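Local coordinates for glucose dehydrogenase (Haloferax mediterranei, PDB 2VWP), which catalyses the zinc-dependent oxidation of D-glucose and several other aldose sugars with NAD(+) or, preferentially, NADP(+) as the electron acceptor, at residues 146-151 with 326-331; 152-157 with 302-307; 201-206 with 224-229; 255-260 with 285-290. All blocks are in the same frame, centred on the assembly; numbering follows the deposited sequence.

Contact 1 (146-151 with 326-331). With ZN (zinc ion), chain C.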
# COMPACT_ATOMS: atom_id res chain seq x y z
N GLY A 146 20.37 15.75 19.32
CA GLY A 146 20.69 15.13 18.04
C GLY A 146 20.38 13.66 18.00
O GLY A 146 20.24 13.09 16.94
N PHE A 147 20.28 13.04 19.19
CA PHE A 147 19.89 11.63 19.29
C PHE A 147 18.44 11.44 18.79
O PHE A 147 18.01 10.31 18.58
CB PHE A 147 20.11 11.11 20.74
CG PHE A 147 19.31 11.85 21.78
CD1 PHE A 147 17.97 11.55 22.01
CD2 PHE A 147 19.90 12.88 22.52
CE1 PHE A 147 17.22 12.27 22.99
CE2 PHE A 147 19.18 13.59 23.48
CZ PHE A 147 17.83 13.29 23.72
N LEU A 148 17.70 12.54 18.59
CA LEU A 148 16.33 12.46 18.09
C LEU A 148 16.23 12.36 16.58
O LEU A 148 15.17 12.05 16.04
CB LEU A 148 15.47 13.65 18.59
CG LEU A 148 15.11 13.66 20.08
CD1 LEU A 148 14.27 14.91 20.40
CD2 LEU A 148 14.38 12.36 20.50
N ILE A 149 17.33 12.60 15.89
CA ILE A 149 17.29 12.65 14.43
C ILE A 149 16.99 11.29 13.85
O ILE A 149 16.16 11.18 12.95
CB ILE A 149 18.58 13.25 13.82
CG1 ILE A 149 18.69 14.75 14.16
CG2 ILE A 149 18.66 12.96 12.30
CD1 ILE A 149 17.46 15.63 13.69
N GLU A 150 17.64 10.25 14.36
CA GLU A 150 17.34 8.89 13.88
C GLU A 150 15.85 8.50 14.02
O GLU A 150 15.26 8.05 13.04
CB GLU A 150 18.29 7.84 14.52
CG GLU A 150 18.28 6.45 13.81
CD GLU A 150 17.14 5.57 14.29
OE1 GLU A 150 16.55 5.88 15.35
OE2 GLU A 150 16.80 4.58 13.62
N PRO A 151 15.24 8.59 15.23
CA PRO A 151 13.79 8.22 15.24
C PRO A 151 12.89 9.11 14.38
O PRO A 151 11.94 8.61 13.79
CB PRO A 151 13.39 8.26 16.73
CG PRO A 151 14.46 9.00 17.43
CD PRO A 151 15.75 8.84 16.59
N ASP A 326 9.28 18.32 26.91
CA ASP A 326 8.41 17.31 27.53
C ASP A 326 8.71 15.89 27.04
O ASP A 326 8.58 14.93 27.79
CB ASP A 326 6.92 17.64 27.28
CG ASP A 326 6.42 18.82 28.09
OD1 ASP A 326 7.15 19.32 28.96
OD2 ASP A 326 5.28 19.27 27.85
N LEU A 327 9.07 15.76 25.77
CA LEU A 327 9.36 14.44 25.18
C LEU A 327 10.58 13.77 25.84
O LEU A 327 10.56 12.57 26.13
CB LEU A 327 9.58 14.52 23.66
CG LEU A 327 9.84 13.17 22.97
CD1 LEU A 327 8.54 12.47 22.62
CD2 LEU A 327 10.69 13.33 21.74
N VAL A 328 11.63 14.57 26.05
CA VAL A 328 12.90 14.09 26.60
C VAL A 328 12.86 14.20 28.12
O VAL A 328 13.02 15.26 28.71
CB VAL A 328 14.13 14.82 26.02
CG1 VAL A 328 15.45 14.18 26.59
CG2 VAL A 328 14.14 14.72 24.49
N THR A 329 12.65 13.05 28.74
CA THR A 329 12.38 12.99 30.17
C THR A 329 13.68 12.91 31.01
O THR A 329 13.71 13.34 32.17
CB THR A 329 11.36 11.86 30.47
OG1 THR A 329 11.75 10.66 29.80
CG2 THR A 329 9.99 12.23 29.93
N GLY A 330 14.76 12.42 30.42
CA GLY A 330 16.05 12.47 31.10
C GLY A 330 17.24 12.22 30.20
O GLY A 330 17.23 11.28 29.41
N VAL A 331 18.25 13.08 30.30
CA VAL A 331 19.57 12.83 29.70
C VAL A 331 20.51 12.58 30.88
O VAL A 331 20.62 13.41 31.79
CB VAL A 331 20.07 14.01 28.80
CG1 VAL A 331 21.39 13.64 28.11
CG2 VAL A 331 18.99 14.39 27.74
ZN ZN C . 15.65 4.42 16.70
O HOH W 1 13.62 4.13 16.01
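Phe147 and Val328 approach each other from opposite directions, the far corner of the ring, CZ, meeting the two methyls of the valine. Phe147 CZ lies 3.8 Å from Val328 CG1, which sits at the ring edge near its plane, and CZ also touches Val328 CG2. The ring gets there because its CG stands between the backbone N and the carbonyl carbon (chi1 60°). Beside it, Leu148 and Leu327 reach toward each other tip to tip, CD2 to CD2 at 4.0 Å, while Leu148 CD1 meets Val328 CG2 at 4.1 Å. This is the close-packed part. Leu186 and Leu187 of helix 183-194 also touch Leu327, and Lys349 and Ala351 of strand 349-353 touch Phe147.

The packing slackens toward Val331, whose CG2 comes obliquely to Phe147 CZ at 4.3 Å and which is partly exposed. Thr329 turns to solvent, although its OG1 is bonded to the backbone of Ile348 and Lys349. The two backbones stay well apart, 9.3 Å between Leu148 CA and Val328 CA, so side chains alone span the gap between the short 3-10 turn leading into helix 149-165 and the point where helix 321-327 gives way to strand 328-333.

Two residues past Leu148, Glu150 OE1 binds the catalytic zinc ion at 2.2 Å; a water, His63 and Glu64 are its other ligands here. The contact itself is purely apolar, held by burial and shape, while the metal-binding carboxylate of Glu150 takes no part in it.

Contact 2 (152-157 with 302-307). With NDP (NADPH dihydro-nicotinamide-adenine-dinucleotide phosphate), chain B.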
# COMPACT_ATOMS: atom_id res chain seq x y z
N ILE A 152 13.17 10.41 14.30
CA ILE A 152 12.43 11.28 13.36
C ILE A 152 12.53 10.72 11.94
O ILE A 152 11.54 10.70 11.23
CB ILE A 152 12.85 12.77 13.45
CG1 ILE A 152 12.44 13.32 14.82
CG2 ILE A 152 12.20 13.61 12.32
CD1 ILE A 152 13.11 14.62 15.22
N SER A 153 13.73 10.28 11.55
CA SER A 153 14.01 9.76 10.20
C SER A 153 13.21 8.49 9.87
O SER A 153 12.85 8.27 8.73
CB SER A 153 15.53 9.54 9.98
OG SER A 153 15.97 8.27 10.45
N ILE A 154 12.94 7.67 10.88
CA ILE A 154 12.09 6.49 10.72
C ILE A 154 10.71 6.88 10.16
O ILE A 154 10.18 6.26 9.21
CB ILE A 154 11.92 5.72 12.06
CG1 ILE A 154 13.26 5.14 12.56
CG2 ILE A 154 10.82 4.66 11.94
CD1 ILE A 154 13.85 3.99 11.68
N THR A 155 10.14 7.93 10.76
CA THR A 155 8.85 8.49 10.35
C THR A 155 8.96 9.19 8.98
O THR A 155 8.04 9.06 8.15
CB THR A 155 8.28 9.43 11.44
OG1 THR A 155 8.01 8.65 12.60
CG2 THR A 155 6.96 10.14 11.01
N GLU A 156 10.06 9.91 8.75
CA GLU A 156 10.28 10.55 7.43
C GLU A 156 10.17 9.55 6.29
O GLU A 156 9.51 9.83 5.30
CB GLU A 156 11.61 11.31 7.35
CG GLU A 156 11.77 12.45 8.34
CD GLU A 156 10.96 13.71 7.99
OE1 GLU A 156 10.20 13.71 7.00
OE2 GLU A 156 11.10 14.70 8.72
N LYS A 157 10.82 8.40 6.42
CA LYS A 157 10.73 7.34 5.42
C LYS A 157 9.31 6.75 5.31
O LYS A 157 8.79 6.57 4.19
CB LYS A 157 11.71 6.21 5.73
CG LYS A 157 11.47 5.01 4.79
CD LYS A 157 12.42 3.84 5.00
CE LYS A 157 11.85 2.61 4.29
NZ LYS A 157 12.80 1.48 4.29
N VAL A 302 10.47 0.10 7.39
CA VAL A 302 11.48 -0.19 8.41
C VAL A 302 12.75 0.58 8.10
O VAL A 302 13.10 0.77 6.93
CB VAL A 302 11.72 -1.74 8.59
CG1 VAL A 302 12.31 -2.37 7.32
CG2 VAL A 302 12.63 -2.02 9.79
N ASN A 303 13.41 1.07 9.16
CA ASN A 303 14.71 1.73 9.03
C ASN A 303 14.53 3.06 8.27
O ASN A 303 13.42 3.60 8.18
CB ASN A 303 15.73 0.76 8.36
CG ASN A 303 17.19 1.21 8.48
OD1 ASN A 303 17.86 1.44 7.47
ND2 ASN A 303 17.69 1.31 9.71
N SER A 304 15.63 3.58 7.73
CA SER A 304 15.64 4.88 7.06
C SER A 304 17.05 5.12 6.53
O SER A 304 17.99 4.42 6.91
CB SER A 304 15.25 6.01 8.03
OG SER A 304 16.09 6.04 9.19
N HIS A 305 17.20 6.12 5.66
CA HIS A 305 18.50 6.44 5.10
C HIS A 305 18.77 7.94 5.05
O HIS A 305 18.01 8.73 5.63
CB HIS A 305 18.73 5.76 3.74
CG HIS A 305 20.18 5.50 3.45
ND1 HIS A 305 21.03 4.91 4.36
CD2 HIS A 305 20.93 5.77 2.35
CE1 HIS A 305 22.24 4.82 3.83
NE2 HIS A 305 22.21 5.34 2.62
N VAL A 306 19.87 8.31 4.40
CA VAL A 306 20.45 9.66 4.47
C VAL A 306 19.47 10.80 4.18
O VAL A 306 19.39 11.77 4.94
CB VAL A 306 21.70 9.77 3.53
CG1 VAL A 306 22.17 11.22 3.41
CG2 VAL A 306 22.83 8.85 4.05
N GLU A 307 18.74 10.67 3.08
CA GLU A 307 17.70 11.60 2.69
C GLU A 307 16.70 11.83 3.83
O GLU A 307 16.30 12.97 4.09
CB GLU A 307 17.00 11.07 1.42
CG GLU A 307 17.96 10.51 0.32
CD GLU A 307 18.71 9.19 0.69
OE1 GLU A 307 18.16 8.32 1.43
OE2 GLU A 307 19.86 9.01 0.19
PA NDP B . 6.69 1.51 22.56
O1A NDP B . 7.35 2.33 23.61
O2A NDP B . 6.44 0.11 23.01
O5B NDP B . 5.31 2.21 22.13
C5B NDP B . 4.17 1.43 21.90
C4B NDP B . 3.04 2.10 22.63
O4B NDP B . 1.85 1.52 22.16
C3B NDP B . 3.11 1.89 24.14
O3B NDP B . 3.16 3.14 24.82
C2B NDP B . 1.86 1.08 24.46
O2B NDP B . 1.14 1.55 25.57
C1B NDP B . 0.99 1.32 23.23
N9A NDP B . 0.09 0.19 22.97
C8A NDP B . 0.39 -1.13 22.74
N7A NDP B . -0.77 -1.80 22.55
C5A NDP B . -1.80 -0.91 22.66
C6A NDP B . -3.19 -1.03 22.57
N6A NDP B . -3.79 -2.22 22.47
N1A NDP B . -3.96 0.11 22.74
C2A NDP B . -3.40 1.34 23.00
N3A NDP B . -2.04 1.45 23.08
C4A NDP B . -1.26 0.35 22.92
O3 NDP B . 7.64 1.56 21.23
PN NDP B . 7.99 2.83 20.25
O1N NDP B . 6.96 3.90 20.26
O2N NDP B . 9.40 3.25 20.44
O5D NDP B . 7.84 1.98 18.87
C5D NDP B . 6.55 1.56 18.44
C4D NDP B . 6.55 0.25 17.63
O4D NDP B . 7.23 0.47 16.41
C3D NDP B . 7.20 -0.95 18.32
O3D NDP B . 6.52 -2.15 17.98
C2D NDP B . 8.58 -1.00 17.70
O2D NDP B . 9.07 -2.32 17.60
C1D NDP B . 8.31 -0.44 16.31
N1N NDP B . 9.46 0.27 15.73
C2N NDP B . 9.63 0.11 14.39
C3N NDP B . 10.55 0.84 13.66
C7N NDP B . 10.66 0.59 12.17
O7N NDP B . 11.76 1.13 11.49
N7N NDP B . 9.73 -0.14 11.53
C4N NDP B . 11.44 1.87 14.35
C5N NDP B . 11.15 1.97 15.83
C6N NDP B . 10.19 1.18 16.45
P2B NDP B . 1.43 1.04 27.07
O1X NDP B . 2.84 1.40 27.49
O2X NDP B . 1.34 -0.47 27.13
O3X NDP B . 0.36 1.76 27.86
O HOH W 2 10.67 3.53 8.54
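Lys157 lies along the backbone of Val302 and Asn303, fully extended from a CG that is anti to its own N (chi1 172°). Its CB and CG skim past the carbonyl oxygen of Asn303; CD comes closer, 3.3 Å from Asn303 O; CE has moved on to Val302 O. The tip, NZ, donates to Val302 O at 2.8 Å, with the nitrogen tilted 17° from the carbonyl plane. The same NZ forms a salt bridge with Asp105 and a hydrogen bond to Asn295 of the second subunit, so three oxygens grip the buried ammonium. The segment 302-307 follows strand 297-300, outermost within this chain in the parallel Rossmann sheet, and helix 149-165 runs past this turn at the nicotinamide end of NADPH. Asn303 N donates a hydrogen bond to the carboxamide oxygen O7N of the coenzyme at 2.9 Å. Ile154 packs beside that bond: its CD1 is 3.5 Å from O7N and equally near Asn303 O, while CG2 faces the nicotinamide C4N. A water donates to both Ile154 O and Asn303 O. One turn before Lys157, Ser153 OG and Ser304 OG are 2.6 Å apart, a separation that suits a hydrogen bond although the proton is not settled, and Ser153 OG is bonded to Glu150 O as well.

Contact 3 (201-206 with 224-229); sequences NLYCLG and TYVDSR. With NDP (NADPH dihydro-nicotinamide-adenine-dinucleotide phosphate), chain B.
Tyr203 and Thr224 stand side by side and point the same way on adjoining parallel strands, the two strands of a beta-alpha-beta unit, joined through helix 213-220, in the Rossmann fold. Tyr203 CD2 touches Thr224 CB at 3.5 Å, and the tyrosine OH is hydrogen-bonded to Glu241. Further along the same face Leu205 and Val226 cross obliquely, CD1 to CG1 at 3.7 Å. The other face is led by Tyr225, whose ring turns its edge to Gly206: CE1 is 3.8 Å from Gly206 CA, close because no side chain intervenes. Its OH is bonded to Arg208 N, and Asp227 N sits over the centre of one ring face. Between the two faces, five backbone hydrogen bonds in the ordinary parallel ladder run from Leu202 O to Ser228 N. Where the second strand ends, Asp227 OD1 takes Arg229 N in an Asx turn, and Arg229 grips the carboxylate side-on, NE to OD1 and NH2 to OD2, the latter 2.7 Å. Within this turn Ser228 reaches the adenine of NADPH. Leu205 CD2 packs on C2A at 3.6 Å, and Ser228 OG donates to N1A at 2.7 Å.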
# COMPACT_ATOMS: atom_id res chain seq x y z
N ASN A 201 -7.46 17.52 11.93
CA ASN A 201 -7.73 16.83 13.18
C ASN A 201 -6.73 15.71 13.41
O ASN A 201 -6.52 14.88 12.53
CB ASN A 201 -9.16 16.29 13.19
CG ASN A 201 -10.21 17.39 13.02
OD1 ASN A 201 -10.30 18.31 13.83
ND2 ASN A 201 -10.98 17.31 11.95
N LEU A 202 -6.11 15.70 14.59
CA LEU A 202 -5.11 14.69 14.96
C LEU A 202 -5.59 13.86 16.15
O LEU A 202 -6.25 14.37 17.07
CB LEU A 202 -3.75 15.34 15.28
CG LEU A 202 -3.10 16.28 14.25
CD1 LEU A 202 -1.92 17.01 14.90
CD2 LEU A 202 -2.63 15.56 13.00
N TYR A 203 -5.28 12.57 16.12
CA TYR A 203 -5.66 11.64 17.17
C TYR A 203 -4.47 10.75 17.49
O TYR A 203 -3.65 10.46 16.62
CB TYR A 203 -6.84 10.77 16.73
CG TYR A 203 -8.04 11.53 16.24
CD1 TYR A 203 -8.08 12.08 14.95
CD2 TYR A 203 -9.16 11.72 17.08
CE1 TYR A 203 -9.19 12.79 14.50
CE2 TYR A 203 -10.28 12.43 16.63
CZ TYR A 203 -10.29 12.96 15.36
OH TYR A 203 -11.40 13.66 14.92
N CYS A 204 -4.37 10.32 18.75
CA CYS A 204 -3.33 9.39 19.16
C CYS A 204 -3.90 8.39 20.15
O CYS A 204 -4.54 8.78 21.15
CB CYS A 204 -2.12 10.13 19.78
SG CYS A 204 -0.78 9.05 20.36
N LEU A 205 -3.65 7.11 19.86
CA LEU A 205 -4.16 6.00 20.65
C LEU A 205 -3.18 5.56 21.72
O LEU A 205 -1.98 5.39 21.46
CB LEU A 205 -4.49 4.81 19.72
CG LEU A 205 -5.20 3.62 20.38
CD1 LEU A 205 -6.70 3.81 20.23
CD2 LEU A 205 -4.75 2.28 19.79
N GLY A 206 -3.69 5.40 22.94
CA GLY A 206 -2.91 4.89 24.05
C GLY A 206 -3.86 4.14 24.98
O GLY A 206 -5.03 3.92 24.64
N THR A 224 -6.46 14.64 19.92
CA THR A 224 -7.37 13.88 20.79
C THR A 224 -6.74 12.60 21.27
O THR A 224 -6.26 11.80 20.46
CB THR A 224 -8.67 13.56 20.06
OG1 THR A 224 -9.30 14.77 19.64
CG2 THR A 224 -9.63 12.76 20.94
N TYR A 225 -6.72 12.41 22.59
CA TYR A 225 -6.29 11.15 23.19
C TYR A 225 -7.42 10.12 23.08
O TYR A 225 -8.54 10.38 23.51
CB TYR A 225 -5.85 11.34 24.65
CG TYR A 225 -5.65 10.03 25.42
CD1 TYR A 225 -4.71 9.08 24.99
CD2 TYR A 225 -6.42 9.74 26.56
CE1 TYR A 225 -4.53 7.88 25.68
CE2 TYR A 225 -6.25 8.54 27.26
CZ TYR A 225 -5.30 7.62 26.82
OH TYR A 225 -5.11 6.45 27.51
N VAL A 226 -7.11 8.98 22.46
CA VAL A 226 -8.06 7.90 22.31
C VAL A 226 -7.59 6.73 23.16
O VAL A 226 -6.59 6.07 22.84
CB VAL A 226 -8.28 7.47 20.81
CG1 VAL A 226 -9.35 6.37 20.71
CG2 VAL A 226 -8.69 8.64 19.98
N ASP A 227 -8.28 6.53 24.28
CA ASP A 227 -7.99 5.43 25.19
C ASP A 227 -8.61 4.19 24.58
O ASP A 227 -9.83 4.08 24.48
CB ASP A 227 -8.61 5.71 26.57
CG ASP A 227 -8.21 4.67 27.62
OD1 ASP A 227 -7.80 3.54 27.28
OD2 ASP A 227 -8.30 5.00 28.82
N SER A 228 -7.75 3.26 24.16
CA SER A 228 -8.22 2.06 23.48
C SER A 228 -9.13 1.17 24.35
O SER A 228 -9.92 0.40 23.82
CB SER A 228 -7.04 1.25 22.93
OG SER A 228 -6.27 0.69 23.99
N ARG A 229 -8.99 1.28 25.67
CA ARG A 229 -9.89 0.56 26.58
C ARG A 229 -11.33 1.08 26.48
O ARG A 229 -12.29 0.35 26.79
CB ARG A 229 -9.36 0.61 28.02
CG ARG A 229 -8.02 -0.09 28.21
CD ARG A 229 -7.31 0.34 29.50
NE ARG A 229 -7.23 1.80 29.64
CZ ARG A 229 -6.78 2.45 30.72
NH1 ARG A 229 -6.35 1.77 31.78
NH2 ARG A 229 -6.76 3.78 30.72
PA NDP B . 6.69 1.51 22.56
O1A NDP B . 7.35 2.33 23.61
O2A NDP B . 6.44 0.11 23.01
O5B NDP B . 5.31 2.21 22.13
C5B NDP B . 4.17 1.43 21.90
C4B NDP B . 3.04 2.10 22.63
O4B NDP B . 1.85 1.52 22.16
C3B NDP B . 3.11 1.89 24.14
O3B NDP B . 3.16 3.14 24.82
C2B NDP B . 1.86 1.08 24.46
O2B NDP B . 1.14 1.55 25.57
C1B NDP B . 0.99 1.32 23.23
N9A NDP B . 0.09 0.19 22.97
C8A NDP B . 0.39 -1.13 22.74
N7A NDP B . -0.77 -1.80 22.55
C5A NDP B . -1.80 -0.91 22.66
C6A NDP B . -3.19 -1.03 22.57
N6A NDP B . -3.79 -2.22 22.47
N1A NDP B . -3.96 0.11 22.74
C2A NDP B . -3.40 1.34 23.00
N3A NDP B . -2.04 1.45 23.08
C4A NDP B . -1.26 0.35 22.92
O3 NDP B . 7.64 1.56 21.23
PN NDP B . 7.99 2.83 20.25
O1N NDP B . 6.96 3.90 20.26
O2N NDP B . 9.40 3.25 20.44
O5D NDP B . 7.84 1.98 18.87
C5D NDP B . 6.55 1.56 18.44
C4D NDP B . 6.55 0.25 17.63
O4D NDP B . 7.23 0.47 16.41
C3D NDP B . 7.20 -0.95 18.32
O3D NDP B . 6.52 -2.15 17.98
C2D NDP B . 8.58 -1.00 17.70
O2D NDP B . 9.07 -2.32 17.60
C1D NDP B . 8.31 -0.44 16.31
N1N NDP B . 9.46 0.27 15.73
C2N NDP B . 9.63 0.11 14.39
C3N NDP B . 10.55 0.84 13.66
C7N NDP B . 10.66 0.59 12.17
O7N NDP B . 11.76 1.13 11.49
N7N NDP B . 9.73 -0.14 11.53
C4N NDP B . 11.44 1.87 14.35
C5N NDP B . 11.15 1.97 15.83
C6N NDP B . 10.19 1.18 16.45
P2B NDP B . 1.43 1.04 27.07
O1X NDP B . 2.84 1.40 27.49
O2X NDP B . 1.34 -0.47 27.13
O3X NDP B . 0.36 1.76 27.86
O HOH W 3 -8.52 16.00 17.37

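Contact 4 (255-260 with 285-290); sequences HAIQSV and GAFHRE. With NDP (NADPH dihydro-nicotinamide-adenine-dinucleotide phosphate), chain B.
Val260 CA and Phe287 CA come within 6.6 Å of each other where two helical segments, their axes 9.7 Å apart at closest, cross at 51°. The side chains of these two residues meet at about a right angle. Val260 CG2 presses obliquely on the Phe287 ring, only 3.3 Å from CE1, a tight fit. Phe287 is swung across by a CG anti to the backbone N (chi1 171°), which carries the ring to the middle of the other helix. There its edge faces backbone oxygens: Ile257 O lies in the ring plane, 3.9 Å from Phe287 CD1, and Ala256 O is also near that plane. Ile257 CG2 adds a looser apolar touch to CD1 at 4.3 Å.

The other branch of Val260, CG1, slides past Glu290 in the opposite direction, 3.8 Å from Glu290 CB, and rests on Phe287 O as well. The glutamate chain then bends (chi2 59°), and its OE2 is bonded to His294 and paired with Lys296. The same lysine donates to Val260 O, so one ammonium group ties the ends of both helices together.

At the start of helix 253-262, His255 puts its ring edge to the adenine of NADPH, CE1 to C6A at 3.6 Å. Leu298 of strand 297-300, part of the parallel sheet, lies against both Val260 and Phe287. Helix 284-293 also meets the second subunit: Arg289 forms a salt bridge with Asp277 of that subunit, and Ala256 of helix 253-262 packs on His288 of the second subunit.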
# COMPACT_ATOMS: atom_id res chain seq x y z
N HIS A 255 -4.18 -4.12 15.37
CA HIS A 255 -4.19 -2.78 14.78
C HIS A 255 -3.90 -2.77 13.28
O HIS A 255 -4.44 -1.92 12.58
CB HIS A 255 -3.23 -1.86 15.52
CG HIS A 255 -3.69 -1.51 16.90
ND1 HIS A 255 -2.82 -1.11 17.90
CD2 HIS A 255 -4.92 -1.52 17.47
CE1 HIS A 255 -3.50 -0.87 19.00
NE2 HIS A 255 -4.77 -1.13 18.77
N ALA A 256 -3.05 -3.68 12.80
CA ALA A 256 -2.84 -3.83 11.36
C ALA A 256 -4.15 -4.16 10.63
O ALA A 256 -4.48 -3.54 9.61
CB ALA A 256 -1.77 -4.88 11.07
N ILE A 257 -4.91 -5.11 11.19
CA ILE A 257 -6.21 -5.52 10.64
C ILE A 257 -7.25 -4.43 10.76
O ILE A 257 -7.89 -4.03 9.77
CB ILE A 257 -6.76 -6.82 11.34
CG1 ILE A 257 -5.75 -7.99 11.24
CG2 ILE A 257 -8.16 -7.18 10.80
CD1 ILE A 257 -5.32 -8.38 9.83
N GLN A 258 -7.43 -3.92 11.98
CA GLN A 258 -8.48 -2.95 12.25
C GLN A 258 -8.22 -1.57 11.68
O GLN A 258 -9.16 -0.80 11.51
CB GLN A 258 -8.80 -2.87 13.75
CG GLN A 258 -9.42 -4.14 14.34
CD GLN A 258 -10.67 -4.65 13.59
OE1 GLN A 258 -11.50 -3.87 13.08
NE2 GLN A 258 -10.82 -5.97 13.54
N SER A 259 -6.97 -1.24 11.38
CA SER A 259 -6.74 0.09 10.78
C SER A 259 -7.50 0.23 9.44
O SER A 259 -7.97 1.31 9.11
CB SER A 259 -5.24 0.40 10.64
OG SER A 259 -4.70 -0.36 9.58
N VAL A 260 -7.65 -0.88 8.71
CA VAL A 260 -8.38 -0.89 7.44
C VAL A 260 -9.82 -0.39 7.62
O VAL A 260 -10.30 0.43 6.84
CB VAL A 260 -8.32 -2.30 6.76
CG1 VAL A 260 -9.31 -2.42 5.57
CG2 VAL A 260 -6.89 -2.60 6.31
N GLY A 285 -12.60 -11.50 4.94
CA GLY A 285 -13.48 -11.04 3.87
C GLY A 285 -13.80 -9.56 3.98
O GLY A 285 -13.79 -8.83 2.98
N ALA A 286 -14.09 -9.11 5.19
CA ALA A 286 -14.36 -7.69 5.40
C ALA A 286 -13.08 -6.86 5.21
O ALA A 286 -13.13 -5.76 4.68
CB ALA A 286 -14.96 -7.44 6.78
N PHE A 287 -11.95 -7.40 5.68
CA PHE A 287 -10.64 -6.77 5.49
C PHE A 287 -10.37 -6.54 3.99
O PHE A 287 -10.13 -5.40 3.56
CB PHE A 287 -9.55 -7.64 6.13
CG PHE A 287 -8.13 -7.19 5.81
CD1 PHE A 287 -7.46 -6.26 6.62
CD2 PHE A 287 -7.46 -7.70 4.69
CE1 PHE A 287 -6.16 -5.86 6.32
CE2 PHE A 287 -6.15 -7.29 4.38
CZ PHE A 287 -5.50 -6.37 5.20
N HIS A 288 -10.42 -7.63 3.24
CA HIS A 288 -10.22 -7.69 1.79
C HIS A 288 -11.16 -6.75 1.04
O HIS A 288 -10.70 -5.87 0.30
CB HIS A 288 -10.43 -9.16 1.34
CG HIS A 288 -9.98 -9.45 -0.07
ND1 HIS A 288 -9.92 -10.74 -0.56
CD2 HIS A 288 -9.58 -8.64 -1.08
CE1 HIS A 288 -9.49 -10.71 -1.81
NE2 HIS A 288 -9.28 -9.45 -2.15
N ARG A 289 -12.48 -6.91 1.22
CA ARG A 289 -13.45 -6.06 0.50
C ARG A 289 -13.26 -4.56 0.77
O ARG A 289 -13.40 -3.72 -0.15
CB ARG A 289 -14.88 -6.48 0.83
CG ARG A 289 -15.96 -5.75 0.05
CD ARG A 289 -17.38 -6.23 0.46
NE ARG A 289 -17.74 -5.76 1.80
CZ ARG A 289 -17.76 -6.53 2.89
NH1 ARG A 289 -17.46 -7.83 2.83
NH2 ARG A 289 -18.07 -5.98 4.06
N GLU A 290 -12.98 -4.21 2.02
CA GLU A 290 -12.83 -2.81 2.41
C GLU A 290 -11.61 -2.16 1.74
O GLU A 290 -11.69 -1.02 1.31
CB GLU A 290 -12.75 -2.66 3.94
CG GLU A 290 -12.83 -1.22 4.44
CD GLU A 290 -14.10 -0.50 4.03
OE1 GLU A 290 -15.09 -1.17 3.66
OE2 GLU A 290 -14.12 0.74 4.08
PA NDP B . 6.69 1.51 22.56
O1A NDP B . 7.35 2.33 23.61
O2A NDP B . 6.44 0.11 23.01
O5B NDP B . 5.31 2.21 22.13
C5B NDP B . 4.17 1.43 21.90
C4B NDP B . 3.04 2.10 22.63
O4B NDP B . 1.85 1.52 22.16
C3B NDP B . 3.11 1.89 24.14
O3B NDP B . 3.16 3.14 24.82
C2B NDP B . 1.86 1.08 24.46
O2B NDP B . 1.14 1.55 25.57
C1B NDP B . 0.99 1.32 23.23
N9A NDP B . 0.09 0.19 22.97
C8A NDP B . 0.39 -1.13 22.74
N7A NDP B . -0.77 -1.80 22.55
C5A NDP B . -1.80 -0.91 22.66
C6A NDP B . -3.19 -1.03 22.57
N6A NDP B . -3.79 -2.22 22.47
N1A NDP B . -3.96 0.11 22.74
C2A NDP B . -3.40 1.34 23.00
N3A NDP B . -2.04 1.45 23.08
C4A NDP B . -1.26 0.35 22.92
O3 NDP B . 7.64 1.56 21.23
PN NDP B . 7.99 2.83 20.25
O1N NDP B . 6.96 3.90 20.26
O2N NDP B . 9.40 3.25 20.44
O5D NDP B . 7.84 1.98 18.87
C5D NDP B . 6.55 1.56 18.44
C4D NDP B . 6.55 0.25 17.63
O4D NDP B . 7.23 0.47 16.41
C3D NDP B . 7.20 -0.95 18.32
O3D NDP B . 6.52 -2.15 17.98
C2D NDP B . 8.58 -1.00 17.70
O2D NDP B . 9.07 -2.32 17.60
C1D NDP B . 8.31 -0.44 16.31
N1N NDP B . 9.46 0.27 15.73
C2N NDP B . 9.63 0.11 14.39
C3N NDP B . 10.55 0.84 13.66
C7N NDP B . 10.66 0.59 12.17
O7N NDP B . 11.76 1.13 11.49
N7N NDP B . 9.73 -0.14 11.53
C4N NDP B . 11.44 1.87 14.35
C5N NDP B . 11.15 1.97 15.83
C6N NDP B . 10.19 1.18 16.45
P2B NDP B . 1.43 1.04 27.07
O1X NDP B . 2.84 1.40 27.49
O2X NDP B . 1.34 -0.47 27.13
O3X NDP B . 0.36 1.76 27.86

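In the fold
Contacts 1 and 2 use adjoining segments at the beginning of helix 149-165 and the 3-10 segment before it, their centres 16 Å apart: the first supplies Glu150 to the catalytic zinc, and the next places Ile154 beside the nicotinamide, with its side chain about 5 Å from the metal. Contact 3 holds the opposite end of the same NADPH, the adenine, its centre 24 Å from that of contact 2. Contacts 3 and 4 touch directly, Leu205 CD2 to His255 CE1 at 3.5 Å, so Leu205 and His255 adjoin at the adenine. Contacts 1 and 4 lie 34 Å apart between centres, on opposite sides of the chain's centre. Contacts 2 and 4 both also reach the second subunit.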